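Long-range contacts in BH2851 (Bacillus halodurans, PDB 2GFG), which is of unknown function but probably acts on a triphosphate-bearing substrate, as members of the CYTH family, adenylate cyclases and triphosphatases among them, do within an antiparallel barrel: residues 7-12 with 179-184; 16-21 with 172-177; 133-138 with 152-157. One frame throughout, in Å; residues are numbered along the deposited sequence.

Contact 1. Residues 7-12 with 179-184. With EDO (1,2-ethanediol), chain H.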
loop_
_atom_site.group_PDB
_atom_site.type_symbol
_atom_site.label_atom_id
_atom_site.label_comp_id
_atom_site.label_asym_id
_atom_site.label_seq_id
_atom_site.Cartn_x
_atom_site.Cartn_y
_atom_site.Cartn_z
ATOM N N GLU A 7 -6.868 -8.769 -0.571
ATOM C CA GLU A 7 -5.437 -8.627 -0.364
ATOM C C GLU A 7 -4.984 -9.491 0.833
ATOM O O GLU A 7 -5.353 -9.217 1.974
ATOM C CB GLU A 7 -5.095 -7.147 -0.123
ATOM C CG GLU A 7 -3.604 -6.850 0.092
ATOM C CD GLU A 7 -3.305 -5.350 0.106
ATOM O OE1 GLU A 7 -3.554 -4.684 -0.926
ATOM O OE2 GLU A 7 -2.816 -4.843 1.144
ATOM N N ILE A 8 -4.276 -10.593 0.531
ATOM C CA ILE A 8 -3.608 -11.422 1.552
ATOM C C ILE A 8 -2.107 -11.084 1.499
ATOM O O ILE A 8 -1.429 -11.407 0.524
ATOM C CB ILE A 8 -3.790 -12.940 1.291
ATOM C CG1 ILE A 8 -5.266 -13.288 0.951
ATOM C CG2 ILE A 8 -3.276 -13.764 2.498
ATOM C CD1 ILE A 8 -6.229 -13.099 2.077
ATOM N N GLU A 9 -1.596 -10.471 2.567
ATOM C CA GLU A 9 -0.261 -9.870 2.549
ATOM C C GLU A 9 0.549 -10.193 3.816
ATOM O O GLU A 9 0.037 -10.095 4.930
ATOM C CB GLU A 9 -0.401 -8.348 2.397
ATOM C CG GLU A 9 0.915 -7.575 2.297
ATOM C CD GLU A 9 0.697 -6.066 2.315
ATOM O OE1 GLU A 9 0.089 -5.536 1.347
ATOM O OE2 GLU A 9 1.124 -5.412 3.299
ATOM N N ARG A 10 1.824 -10.564 3.617
ATOM C CA ARG A 10 2.806 -10.685 4.712
ATOM C C ARG A 10 3.942 -9.710 4.440
ATOM O O ARG A 10 4.291 -9.476 3.300
ATOM C CB ARG A 10 3.339 -12.108 4.811
ATOM C CG ARG A 10 2.268 -13.172 5.114
ATOM C CD ARG A 10 1.645 -12.986 6.514
ATOM N NE ARG A 10 0.633 -14.011 6.810
ATOM C CZ ARG A 10 -0.629 -14.005 6.350
ATOM N NH1 ARG A 10 -1.063 -13.036 5.543
ATOM N NH2 ARG A 10 -1.457 -14.987 6.688
ATOM N N LYS A 11 4.543 -9.182 5.497
ATOM C CA LYS A 11 5.445 -8.023 5.373
ATOM C C LYS A 11 6.439 -7.932 6.514
ATOM O O LYS A 11 6.147 -8.332 7.624
ATOM C CB LYS A 11 4.609 -6.729 5.343
ATOM C CG LYS A 11 3.487 -6.716 6.407
ATOM C CD LYS A 11 2.754 -5.402 6.495
ATOM C CE LYS A 11 1.562 -5.528 7.476
ATOM N NZ LYS A 11 0.960 -4.217 7.832
ATOM N N THR A 12 7.620 -7.387 6.219
ATOM C CA THR A 12 8.563 -6.968 7.257
ATOM C C THR A 12 9.506 -5.890 6.731
ATOM O O THR A 12 9.893 -5.911 5.561
ATOM C CB THR A 12 9.422 -8.158 7.823
ATOM O OG1 THR A 12 10.210 -7.696 8.937
ATOM C CG2 THR A 12 10.361 -8.739 6.745
ATOM N N THR A 179 5.753 -4.675 11.829
ATOM C CA THR A 179 5.663 -3.790 10.673
ATOM C C THR A 179 4.226 -3.387 10.388
ATOM O O THR A 179 3.428 -4.193 9.914
ATOM C CB THR A 179 6.265 -4.477 9.421
ATOM O OG1 THR A 179 7.634 -4.809 9.673
ATOM C CG2 THR A 179 6.178 -3.559 8.186
ATOM N N GLU A 180 3.901 -2.137 10.688
ATOM C CA GLU A 180 2.596 -1.575 10.331
ATOM C C GLU A 180 2.613 -1.143 8.860
ATOM O O GLU A 180 3.671 -1.089 8.233
ATOM C CB GLU A 180 2.224 -0.396 11.263
ATOM C CG GLU A 180 3.122 0.841 11.130
ATOM C CD GLU A 180 3.024 1.785 12.334
ATOM O OE1 GLU A 180 1.953 1.828 12.985
ATOM O OE2 GLU A 180 4.028 2.487 12.620
ATOM N N ASN A 181 1.433 -0.888 8.310
ATOM C CA ASN A 181 1.296 -0.487 6.897
ATOM C C ASN A 181 1.983 0.855 6.584
ATOM O O ASN A 181 2.148 1.684 7.460
ATOM C CB ASN A 181 -0.193 -0.427 6.505
ATOM C CG ASN A 181 -0.837 -1.828 6.396
ATOM O OD1 ASN A 181 -0.196 -2.792 5.959
ATOM N ND2 ASN A 181 -2.109 -1.925 6.765
ATOM N N LYS A 182 2.394 1.035 5.315
ATOM C CA LYS A 182 3.067 2.283 4.861
ATOM C C LYS A 182 2.325 3.518 5.330
ATOM O O LYS A 182 2.924 4.445 5.868
ATOM C CB LYS A 182 3.172 2.316 3.340
ATOM C CG LYS A 182 4.284 1.483 2.779
ATOM C CD LYS A 182 4.177 1.376 1.276
ATOM C CE LYS A 182 5.288 0.526 0.687
ATOM N NZ LYS A 182 5.276 -0.853 1.204
ATOM N N ILE A 183 1.012 3.525 5.100
ATOM C CA ILE A 183 0.153 4.639 5.498
ATOM C C ILE A 183 0.165 4.861 7.027
ATOM O O ILE A 183 0.084 5.998 7.499
ATOM C CB ILE A 183 -1.318 4.437 4.973
ATOM C CG1 ILE A 183 -2.140 5.696 5.180
ATOM C CG2 ILE A 183 -1.999 3.213 5.641
ATOM C CD1 ILE A 183 -3.456 5.680 4.452
ATOM N N GLN A 184 0.289 3.771 7.785
ATOM C CA GLN A 184 0.364 3.853 9.253
ATOM C C GLN A 184 1.757 4.316 9.687
ATOM O O GLN A 184 1.887 5.142 10.599
ATOM C CB GLN A 184 0.026 2.506 9.886
ATOM C CG GLN A 184 -1.369 1.974 9.521
ATOM C CD GLN A 184 -2.477 2.697 10.236
HETATM C C1 EDO H . 2.479 -2.134 3.038
HETATM O O1 EDO H . 3.114 -2.051 4.315
HETATM C C2 EDO H . 1.052 -1.593 3.105
HETATM O O2 EDO H . 0.859 -0.463 2.231
#

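Contact 2. Residues 16-21 with 172-177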
loop_
_atom_site.group_PDB
_atom_site.type_symbol
_atom_site.label_atom_id
_atom_site.label_comp_id
_atom_site.label_asym_id
_atom_site.label_seq_id
_atom_site.Cartn_x
_atom_site.Cartn_y
_atom_site.Cartn_z
ATOM N N LYS A 16 18.896 -1.186 5.069
ATOM C CA LYS A 16 19.385 -0.764 3.753
ATOM C C LYS A 16 20.284 -1.845 3.143
ATOM O O LYS A 16 20.123 -2.211 1.972
ATOM C CB LYS A 16 20.159 0.555 3.864
ATOM C CG LYS A 16 20.654 1.114 2.528
ATOM C CD LYS A 16 21.511 2.355 2.725
ATOM C CE LYS A 16 21.980 2.922 1.395
ATOM N NZ LYS A 16 20.839 3.336 0.528
ATOM N N GLU A 17 21.211 -2.369 3.956
ATOM C CA GLU A 17 22.174 -3.386 3.492
ATOM C C GLU A 17 21.493 -4.727 3.167
ATOM O O GLU A 17 21.851 -5.382 2.190
ATOM C CB GLU A 17 23.319 -3.584 4.522
ATOM C CG GLU A 17 22.905 -4.257 5.842
ATOM N N THR A 18 20.511 -5.123 3.983
ATOM C CA THR A 18 19.728 -6.353 3.706
ATOM C C THR A 18 18.919 -6.196 2.410
ATOM O O THR A 18 18.879 -7.106 1.578
ATOM C CB THR A 18 18.774 -6.701 4.862
ATOM O OG1 THR A 18 19.529 -6.892 6.066
ATOM C CG2 THR A 18 17.987 -7.971 4.556
ATOM N N PHE A 19 18.271 -5.037 2.256
ATOM C CA PHE A 19 17.501 -4.719 1.031
ATOM C C PHE A 19 18.388 -4.820 -0.199
ATOM O O PHE A 19 18.031 -5.466 -1.180
ATOM C CB PHE A 19 16.917 -3.315 1.126
ATOM C CG PHE A 19 15.898 -3.012 0.080
ATOM C CD1 PHE A 19 14.577 -3.453 0.226
ATOM C CD2 PHE A 19 16.227 -2.227 -1.039
ATOM C CE1 PHE A 19 13.607 -3.120 -0.708
ATOM C CE2 PHE A 19 15.253 -1.899 -1.988
ATOM C CZ PHE A 19 13.944 -2.348 -1.821
ATOM N N LYS A 20 19.566 -4.206 -0.112
ATOM C CA LYS A 20 20.551 -4.217 -1.209
ATOM C C LYS A 20 21.061 -5.646 -1.515
ATOM O O LYS A 20 21.340 -5.983 -2.675
ATOM C CB LYS A 20 21.726 -3.300 -0.856
ATOM C CG LYS A 20 22.641 -2.999 -1.993
ATOM C CD LYS A 20 23.775 -2.064 -1.558
ATOM C CE LYS A 20 24.818 -1.925 -2.639
ATOM N NZ LYS A 20 25.533 -3.211 -2.884
ATOM N N ARG A 21 21.187 -6.472 -0.469
ATOM C CA ARG A 21 21.590 -7.879 -0.633
ATOM C C ARG A 21 20.489 -8.692 -1.329
ATOM O O ARG A 21 20.778 -9.553 -2.168
ATOM C CB ARG A 21 21.931 -8.509 0.728
ATOM C CG ARG A 21 22.439 -9.965 0.635
ATOM C CD ARG A 21 22.924 -10.492 1.983
ATOM N NE ARG A 21 21.906 -10.359 3.042
ATOM C CZ ARG A 21 20.816 -11.134 3.169
ATOM N NH1 ARG A 21 20.553 -12.097 2.281
ATOM N NH2 ARG A 21 19.977 -10.932 4.186
ATOM N N PHE A 172 16.367 -16.550 2.905
ATOM C CA PHE A 172 17.197 -15.363 2.680
ATOM C C PHE A 172 17.716 -14.747 3.994
ATOM O O PHE A 172 18.305 -13.674 3.982
ATOM C CB PHE A 172 16.406 -14.334 1.864
ATOM C CG PHE A 172 16.006 -14.832 0.524
ATOM C CD1 PHE A 172 16.911 -14.793 -0.543
ATOM C CD2 PHE A 172 14.772 -15.460 0.332
ATOM C CE1 PHE A 172 16.565 -15.310 -1.803
ATOM C CE2 PHE A 172 14.415 -15.976 -0.934
ATOM C CZ PHE A 172 15.316 -15.897 -1.995
ATOM N N SER A 173 17.546 -15.481 5.107
ATOM C CA SER A 173 18.022 -15.049 6.429
ATOM C C SER A 173 17.614 -13.601 6.746
ATOM O O SER A 173 18.461 -12.736 6.994
ATOM C CB SER A 173 19.540 -15.235 6.537
ATOM O OG SER A 173 19.878 -16.615 6.492
ATOM N N ILE A 174 16.310 -13.349 6.671
ATOM C CA ILE A 174 15.734 -12.059 7.032
ATOM C C ILE A 174 15.137 -12.176 8.419
ATOM O O ILE A 174 14.307 -13.046 8.662
ATOM C CB ILE A 174 14.613 -11.626 6.031
ATOM C CG1 ILE A 174 15.077 -11.788 4.572
ATOM C CG2 ILE A 174 14.163 -10.176 6.304
ATOM C CD1 ILE A 174 16.342 -11.018 4.230
ATOM N N SER A 175 15.605 -11.339 9.345
ATOM C CA SER A 175 15.050 -11.310 10.700
ATOM C C SER A 175 13.806 -10.436 10.695
ATOM O O SER A 175 13.861 -9.272 10.294
ATOM C CB SER A 175 16.081 -10.783 11.707
ATOM O OG SER A 175 16.448 -9.449 11.420
ATOM N N GLN A 176 12.676 -11.015 11.091
ATOM C CA GLN A 176 11.395 -10.325 11.030
ATOM C C GLN A 176 11.238 -9.328 12.178
ATOM O O GLN A 176 11.708 -9.567 13.285
ATOM C CB GLN A 176 10.247 -11.334 11.058
ATOM C CG GLN A 176 8.871 -10.704 10.847
ATOM C CD GLN A 176 7.822 -11.705 10.435
ATOM O OE1 GLN A 176 7.887 -12.889 10.800
ATOM N NE2 GLN A 176 6.835 -11.243 9.696
ATOM N N VAL A 177 10.581 -8.205 11.886
ATOM C CA VAL A 177 10.284 -7.172 12.900
ATOM C C VAL A 177 8.845 -6.693 12.741
ATOM O O VAL A 177 8.289 -6.765 11.634
ATOM C CB VAL A 177 11.265 -5.943 12.796
ATOM C CG1 VAL A 177 12.677 -6.359 13.138
ATOM C CG2 VAL A 177 11.211 -5.305 11.411
#

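Contact 3. Residues 133-138 with 152-157. With EDO (1,2-ethanediol), chain I.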
loop_
_atom_site.group_PDB
_atom_site.type_symbol
_atom_site.label_atom_id
_atom_site.label_comp_id
_atom_site.label_asym_id
_atom_site.label_seq_id
_atom_site.Cartn_x
_atom_site.Cartn_y
_atom_site.Cartn_z
ATOM N N GLN A 133 3.755 -19.445 -5.465
ATOM C CA GLN A 133 2.408 -19.273 -6.026
ATOM C C GLN A 133 1.853 -17.861 -5.765
ATOM O O GLN A 133 0.650 -17.639 -5.877
ATOM C CB GLN A 133 1.450 -20.330 -5.452
ATOM N N GLY A 134 2.751 -16.905 -5.479
ATOM C CA GLY A 134 2.357 -15.521 -5.201
ATOM C C GLY A 134 3.335 -14.507 -5.762
ATOM O O GLY A 134 4.082 -14.798 -6.701
ATOM N N ILE A 135 3.311 -13.300 -5.195
ATOM C CA ILE A 135 4.152 -12.201 -5.659
ATOM C C ILE A 135 4.946 -11.615 -4.487
ATOM O O ILE A 135 4.406 -11.420 -3.400
ATOM C CB ILE A 135 3.293 -11.089 -6.367
ATOM C CG1 ILE A 135 2.673 -11.652 -7.656
ATOM C CG2 ILE A 135 4.151 -9.819 -6.675
ATOM C CD1 ILE A 135 1.675 -10.734 -8.332
ATOM N N LEU A 136 6.242 -11.360 -4.726
ATOM C CA LEU A 136 7.145 -10.808 -3.708
ATOM C C LEU A 136 7.554 -9.399 -4.104
ATOM O O LEU A 136 8.119 -9.200 -5.164
ATOM C CB LEU A 136 8.389 -11.698 -3.576
ATOM C CG LEU A 136 9.422 -11.342 -2.500
ATOM C CD1 LEU A 136 8.817 -11.475 -1.100
ATOM C CD2 LEU A 136 10.623 -12.226 -2.643
ATOM N N CYS A 137 7.252 -8.422 -3.246
ATOM C CA CYS A 137 7.555 -7.004 -3.533
ATOM C C CYS A 137 8.728 -6.477 -2.682
ATOM O O CYS A 137 8.774 -6.713 -1.483
ATOM C CB CYS A 137 6.315 -6.135 -3.281
ATOM S SG CYS A 137 4.841 -6.608 -4.246
ATOM N N LEU A 138 9.682 -5.777 -3.331
ATOM C CA LEU A 138 10.747 -5.036 -2.611
ATOM C C LEU A 138 10.452 -3.545 -2.682
ATOM O O LEU A 138 10.535 -2.949 -3.750
ATOM C CB LEU A 138 12.127 -5.328 -3.205
ATOM C CG LEU A 138 12.766 -6.698 -2.886
ATOM C CD1 LEU A 138 14.031 -6.867 -3.679
ATOM C CD2 LEU A 138 13.060 -6.846 -1.414
ATOM N N GLU A 152 7.621 -7.675 1.022
ATOM C CA GLU A 152 6.219 -8.151 1.268
ATOM C C GLU A 152 5.888 -9.313 0.362
ATOM O O GLU A 152 6.253 -9.302 -0.798
ATOM C CB GLU A 152 5.189 -7.034 1.001
ATOM C CG GLU A 152 5.560 -5.639 1.535
ATOM C CD GLU A 152 4.935 -4.513 0.722
ATOM O OE1 GLU A 152 4.828 -4.648 -0.522
ATOM O OE2 GLU A 152 4.608 -3.472 1.313
ATOM N N PHE A 153 5.116 -10.275 0.870
ATOM C CA PHE A 153 4.622 -11.385 0.041
ATOM C C PHE A 153 3.113 -11.302 -0.122
ATOM O O PHE A 153 2.388 -11.244 0.858
ATOM C CB PHE A 153 5.002 -12.732 0.638
ATOM C CG PHE A 153 4.547 -13.893 -0.178
ATOM C CD1 PHE A 153 5.131 -14.158 -1.406
ATOM C CD2 PHE A 153 3.487 -14.697 0.246
ATOM C CE1 PHE A 153 4.695 -15.218 -2.188
ATOM C CE2 PHE A 153 3.044 -15.764 -0.543
ATOM C CZ PHE A 153 3.653 -16.021 -1.751
ATOM N N GLU A 154 2.655 -11.298 -1.382
ATOM C CA GLU A 154 1.225 -11.274 -1.712
ATOM C C GLU A 154 0.737 -12.704 -1.970
ATOM O O GLU A 154 1.121 -13.328 -2.956
ATOM C CB GLU A 154 0.968 -10.402 -2.953
ATOM C CG GLU A 154 1.269 -8.905 -2.759
ATOM C CD GLU A 154 1.082 -8.081 -4.063
ATOM O OE1 GLU A 154 1.724 -8.418 -5.078
ATOM O OE2 GLU A 154 0.301 -7.093 -4.054
ATOM N N GLY A 155 -0.103 -13.211 -1.068
ATOM C CA GLY A 155 -0.612 -14.580 -1.155
ATOM C C GLY A 155 -2.045 -14.668 -1.650
ATOM O O GLY A 155 -2.705 -13.641 -1.889
ATOM N N THR A 156 -2.510 -15.910 -1.827
ATOM C CA THR A 156 -3.900 -16.208 -2.251
ATOM C C THR A 156 -4.739 -16.805 -1.089
ATOM O O THR A 156 -5.973 -16.720 -1.100
ATOM C CB THR A 156 -3.934 -17.180 -3.486
ATOM O OG1 THR A 156 -5.293 -17.404 -3.896
ATOM C CG2 THR A 156 -3.260 -18.536 -3.168
ATOM N N SER A 157 -4.064 -17.471 -0.142
ATOM C CA SER A 157 -4.704 -17.934 1.098
ATOM C C SER A 157 -3.844 -17.542 2.299
ATOM O O SER A 157 -2.612 -17.492 2.202
ATOM C CB SER A 157 -4.930 -19.451 1.070
ATOM O OG SER A 157 -3.738 -20.162 1.329
HETATM C C1 EDO I . 1.206 -19.417 -1.644
HETATM O O1 EDO I . 2.452 -19.572 -2.360
HETATM C C2 EDO I . 0.466 -18.136 -2.083
HETATM O O2 EDO I . -0.595 -17.787 -1.148
#

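Contact 1. Residues 7-12 with 179-184
Strand 7-12 and the turn 179-184, the last residues of which begin a helix, are closest at Thr12 and Thr179, with CA atoms 5.5 Å apart, and from there the two backbones diverge. Lys11 bridges the widening gap. Its CG occupies the crowded position between the backbone N and the carbonyl carbon (chi1 44°), and the chain beyond is extended, which carries the ammonium group to the tip of Asn181; the two side chains cross at about a right angle. NZ of Lys11 donates to OD1 of Asn181 at 2.6 Å, well above the amide plane. A second, weak bond runs from Lys11 NZ to the carbonyl O of Thr179 at 3.2 Å, and CE of Lys11 lies against that same oxygen. Asn181 stands at the N-cap position, but its side chain makes no capping bond and serves Lys11 instead.

Where the backbones are close, OG1 of Thr179 rests 3.4 Å from CA of Thr12 and is hydrogen-bonded to Val177 O and Leu13 N. Glu9, its chain extended, brings OE2 to 3.6 Å from C1 of an ethanediol, whose O1 takes a weak bond from Lys182 N. OE1 of Glu9 lies 3.0 Å from OE2 of Glu7, two acceptors that may favour a shared proton, although Lys69 forms a salt bridge with Glu7. Glu7, Glu9 and Lys11 match the ExExK signature of the CYTH family.

Strand 4-14 is held in the barrel wall between strands 76-83 and 146-155, with Ile8 and Thr12 packed against helix 158-171. On the inner side, helix 182-190 starts within the barrel, where Lys182 touches strands 34-42 and 117-131 and forms salt bridges with Asp139 and Glu150.

Contact 2. Residues 16-21 with 172-177
Two quite different halves make up the meeting of helix 16-21 with the irregular segment 172-177: a close methyl contact, and a longer-armed polar grip nearer solvent. In the tight half, CG2 of Thr18 presses on CD1 of Ile174 at 3.5 Å, shorter than usual for two carbons. The chi1 of Thr18 (-59°) sets OG1 beside the backbone N, where it is hydrogen-bonded to Ser15 OG, and leaves the methyl anti to that nitrogen. The two side chains cross obliquely, and the tip of Ile174 does the touching, although its CB does not head directly at the helix.

The looser half belongs to Arg21. Its chain leaves the helix extended and bends at chi3 (54°), bringing the guanidinium end-on to a single oxygen. NH1 and NH2 of Arg21 both donate to the carbonyl O of Phe172, each at 3.2 Å and with bent N-H geometry. That oxygen lies near the guanidinium plane and is almost in line with NH2 along its C=O axis. NH2 of Arg21 is also 3.6 Å from CD1 of Ile174, so this methyl group serves both halves. Because the carbonyl sits at the C-terminal end of helix 158-171, the helix dipole would probably favour the arginine's charge. Ser173, exposed and with positive phi (49°), is the C-prime residue of the Schellman motif closing that helix.

Around these residues, Phe172 turns its ring onto Leu22, Gln25 and Leu26. Ile174 is wedged against Val14 of strand 4-14, Leu22 of helix 16-25 and Leu169 of helix 158-171, pinning the loop between the two helices and the barrel wall.

Contact 3. Residues 133-138 with 152-157
Strands 134-138 and 152-155 are paired arms of an antiparallel beta hairpin in the closed CYTH barrel, running at 159° to one another. Four backbone bonds hold them, the straightest from Glu154 N to Ile135 O at 2.7 Å (177°).

On one face Ile135 and Glu154 lie side by side and point the same way. OE1 of Glu154 touches CG2 of Ile135 at 3.2 Å and lies 3.7 Å from SG of Cys137, so the carboxylate spans two residues of the opposing strand. Further along this face OE1 of Glu152 meets CB of Cys137 at 3.5 Å. OE2 of Glu152 is paired with Lys182, which probably offsets the repulsion from nearby Asp139 and Glu150.

Leu136 and Phe153 occupy the other face, beneath helix 158-171. Leu136 carries CG anti to its backbone N (chi1 -176°) and reaches CD1 across to 3.4 Å from the carbonyl O of Glu152. Phe153, also anti, swings its ring across to the neighbouring strand, with CZ 3.7 Å from CA of Gly134, which has no side chain in the way. Against the ring's edge lies O1 of an ethanediol, and O2 at its other end accepts a hydrogen bond from Thr156 N at 2.8 Å.

In the fold
From the N terminus, strand 4-14 supplies the first half of contact 1 and helix 16-25, directly after it, the first half of contact 2. The chain then builds most of the barrel before the hairpin closes the short loop of contact 3. After helix 158-171, residues 172-177 close contact 2, and 179-184 then close contact 1. The three are therefore nested, 3 within 2 within 1, and none cross. They also touch: Arg10 O bonds to Phe153 N, seaming strands 4-14 and 146-155; Thr12 OG1 bonds to Val177 N; and Phe19 packs on Leu138. Together they tie the outer helices, the barrel wall and the C-terminal helix inside it.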